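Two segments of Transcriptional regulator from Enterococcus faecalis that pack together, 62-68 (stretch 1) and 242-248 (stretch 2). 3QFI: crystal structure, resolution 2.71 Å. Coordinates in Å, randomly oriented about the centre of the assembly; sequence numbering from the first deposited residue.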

# COMPACT_ATOMS: atom_id res chain seq x y z
N LEU A 62 4.58 1.17 -2.03
CA LEU A 62 5.56 0.57 -2.93
C LEU A 62 5.60 1.40 -4.22
O LEU A 62 4.60 1.51 -4.93
CB LEU A 62 5.17 -0.87 -3.26
CG LEU A 62 5.24 -1.82 -2.06
CD1 LEU A 62 4.52 -3.11 -2.35
CD2 LEU A 62 6.70 -2.07 -1.72
N ASP A 63 6.75 2.00 -4.50
CA ASP A 63 6.92 2.80 -5.71
C ASP A 63 6.81 1.88 -6.92
O ASP A 63 7.32 0.76 -6.90
CB ASP A 63 8.29 3.50 -5.71
CG ASP A 63 8.45 4.47 -6.86
OD1 ASP A 63 8.41 4.04 -8.04
OD2 ASP A 63 8.64 5.67 -6.59
N ARG A 64 6.15 2.35 -7.98
CA ARG A 64 5.96 1.57 -9.19
C ARG A 64 7.25 1.35 -9.97
O ARG A 64 7.36 0.41 -10.76
CB ARG A 64 4.92 2.24 -10.10
CG ARG A 64 5.36 3.60 -10.68
CD ARG A 64 4.26 4.25 -11.55
NE ARG A 64 3.09 4.59 -10.74
CZ ARG A 64 2.00 5.22 -11.18
NH1 ARG A 64 1.89 5.59 -12.45
NH2 ARG A 64 1.01 5.47 -10.33
N ASP A 65 8.23 2.21 -9.75
CA ASP A 65 9.48 2.07 -10.48
C ASP A 65 10.48 1.15 -9.79
O ASP A 65 11.61 0.99 -10.24
CB ASP A 65 10.10 3.45 -10.69
CG ASP A 65 9.18 4.38 -11.48
OD1 ASP A 65 9.11 5.58 -11.14
OD2 ASP A 65 8.55 3.90 -12.45
N ILE A 66 10.08 0.52 -8.69
CA ILE A 66 11.01 -0.35 -8.01
C ILE A 66 11.39 -1.56 -8.87
O ILE A 66 10.52 -2.20 -9.49
CB ILE A 66 10.45 -0.79 -6.65
CG1 ILE A 66 10.26 0.46 -5.77
CG2 ILE A 66 11.39 -1.80 -6.00
CD1 ILE A 66 9.85 0.19 -4.34
N LEU A 67 12.68 -1.84 -8.94
CA LEU A 67 13.16 -2.97 -9.74
C LEU A 67 13.24 -4.21 -8.87
O LEU A 67 13.88 -4.19 -7.82
CB LEU A 67 14.53 -2.66 -10.32
CG LEU A 67 15.12 -3.64 -11.32
CD1 LEU A 67 14.28 -3.65 -12.61
CD2 LEU A 67 16.56 -3.23 -11.63
N THR A 68 12.58 -5.28 -9.30
CA THR A 68 12.58 -6.54 -8.56
C THR A 68 12.30 -7.74 -9.46
O THR A 68 12.15 -7.60 -10.68
CB THR A 68 11.51 -6.54 -7.44
OG1 THR A 68 10.25 -6.07 -7.95
CG2 THR A 68 11.94 -5.66 -6.29
N ILE A 242 14.96 3.63 -19.71
CA ILE A 242 13.80 3.60 -18.82
C ILE A 242 14.27 3.87 -17.41
O ILE A 242 15.32 3.38 -17.00
CB ILE A 242 13.11 2.25 -18.87
CG1 ILE A 242 12.59 2.01 -20.29
CG2 ILE A 242 11.98 2.21 -17.84
CD1 ILE A 242 11.82 0.72 -20.41
N TYR A 243 13.50 4.66 -16.67
CA TYR A 243 13.85 5.02 -15.30
C TYR A 243 13.42 3.97 -14.28
O TYR A 243 12.23 3.70 -14.12
CB TYR A 243 13.22 6.36 -14.92
CG TYR A 243 13.21 6.64 -13.44
CD1 TYR A 243 14.33 7.16 -12.80
CD2 TYR A 243 12.09 6.36 -12.66
CE1 TYR A 243 14.33 7.38 -11.41
CE2 TYR A 243 12.08 6.58 -11.28
CZ TYR A 243 13.20 7.08 -10.67
OH TYR A 243 13.19 7.29 -9.31
N TYR A 244 14.39 3.38 -13.58
CA TYR A 244 14.05 2.41 -12.54
C TYR A 244 14.61 2.91 -11.24
O TYR A 244 15.38 3.86 -11.21
CB TYR A 244 14.66 1.04 -12.81
CG TYR A 244 14.24 0.40 -14.10
CD1 TYR A 244 14.85 0.76 -15.30
CD2 TYR A 244 13.27 -0.60 -14.12
CE1 TYR A 244 14.51 0.14 -16.48
CE2 TYR A 244 12.92 -1.22 -15.31
CZ TYR A 244 13.55 -0.84 -16.48
OH TYR A 244 13.22 -1.45 -17.67
N GLN A 245 14.21 2.27 -10.16
CA GLN A 245 14.69 2.63 -8.84
C GLN A 245 15.27 1.36 -8.20
O GLN A 245 14.56 0.37 -8.00
CB GLN A 245 13.54 3.18 -8.00
CG GLN A 245 13.88 3.48 -6.55
CD GLN A 245 12.72 4.08 -5.80
OE1 GLN A 245 12.56 3.87 -4.60
NE2 GLN A 245 11.88 4.85 -6.52
N VAL A 246 16.57 1.39 -7.91
CA VAL A 246 17.23 0.24 -7.30
C VAL A 246 17.27 0.46 -5.80
O VAL A 246 17.88 1.42 -5.33
CB VAL A 246 18.67 0.05 -7.78
CG1 VAL A 246 19.29 -1.14 -7.07
CG2 VAL A 246 18.69 -0.16 -9.28
N LEU A 247 16.62 -0.43 -5.07
CA LEU A 247 16.56 -0.31 -3.62
C LEU A 247 17.88 -0.58 -2.94
O LEU A 247 18.70 -1.38 -3.40
CB LEU A 247 15.50 -1.27 -3.06
CG LEU A 247 14.03 -0.98 -3.41
CD1 LEU A 247 13.16 -2.14 -2.97
CD2 LEU A 247 13.58 0.31 -2.73
N ASP A 248 18.11 0.13 -1.84
CA ASP A 248 19.33 -0.08 -1.09
C ASP A 248 19.08 -1.41 -0.39
O ASP A 248 18.12 -1.56 0.35
CB ASP A 248 19.56 1.02 -0.07
CG ASP A 248 20.81 0.78 0.75
OD1 ASP A 248 20.81 -0.20 1.52
OD2 ASP A 248 21.79 1.56 0.62

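What forms the apolar part of the contact? Leu67 points its CA-to-CB bond toward the other stretch and, with chi1 t and chi2 p, sets its two methyls against different neighbours. CD1 of Leu67 lies 3.6 Å from CD2 of Tyr244, meeting that ring obliquely, while CD2 of Leu67 lies 4.4 Å from CG2 of Val246, a looser approach that fits the way Val246 directs its own CA-to-CB bond away. A second apolar pair joins Ile66 to Leu247: CG2 of Ile66 is 3.5 Å from CD1 of Leu247. Both residues leave the backbone sideways, but the end of the Leu247 side chain comes nearer and closes the gap. All five residues are buried, as suits side chains with so much hydrocarbon to shield.

How are the two backbones held in register? Ile66 is bridged to Gln245, their CA atoms 4.8 Å apart, and the backbone N and O of Gln245 do the joining. N of Gln245 donates to O of Asp65 at 2.9 Å, and O of Gln245 accepts from N of Leu67 at 3.0 Å, with N-H...acceptor angles of 145° and 158°. One residue of the strand 243-247 thus serves as donor and acceptor to the two neighbours of Ile66. This is a single bridge, and the apolar pairs of Ile66 and Leu67 lie alongside it.

What shapes the first stretch just before this bridge? A type I beta turn runs from Asp63 to Ile66. Its closing backbone bond, from N of Ile66 to O of Asp63, is weak at 3.3 Å, but the Asp63 side chain adds a further tie: OD1 of Asp63 accepts from N of Asp65 at a short 2.5 Å. The carboxylate therefore braces the turn from within. Arg64, inside the turn, directs its CA-to-CB bond away from the second stretch and makes no contact with it.

Where does the contact become polar? The same Asp63 carboxylate reaches across, OD2 of Asp63 lying 3.3 Å from NE2 of Gln245, whose side chain is extended with chi1 and chi2 both t. Asp65 also points its CA-to-CB bond toward the second stretch, and its OD1 comes within 3.1 Å of CE2 of Tyr243, near the ring plane and at the ring edge. That placement sets a carboxylate oxygen against the slightly positive rim of an aromatic ring rather than its electron-rich face. Tyr243 itself is exposed, while OD2 of Asp65 is hydrogen-bonded elsewhere in the structure.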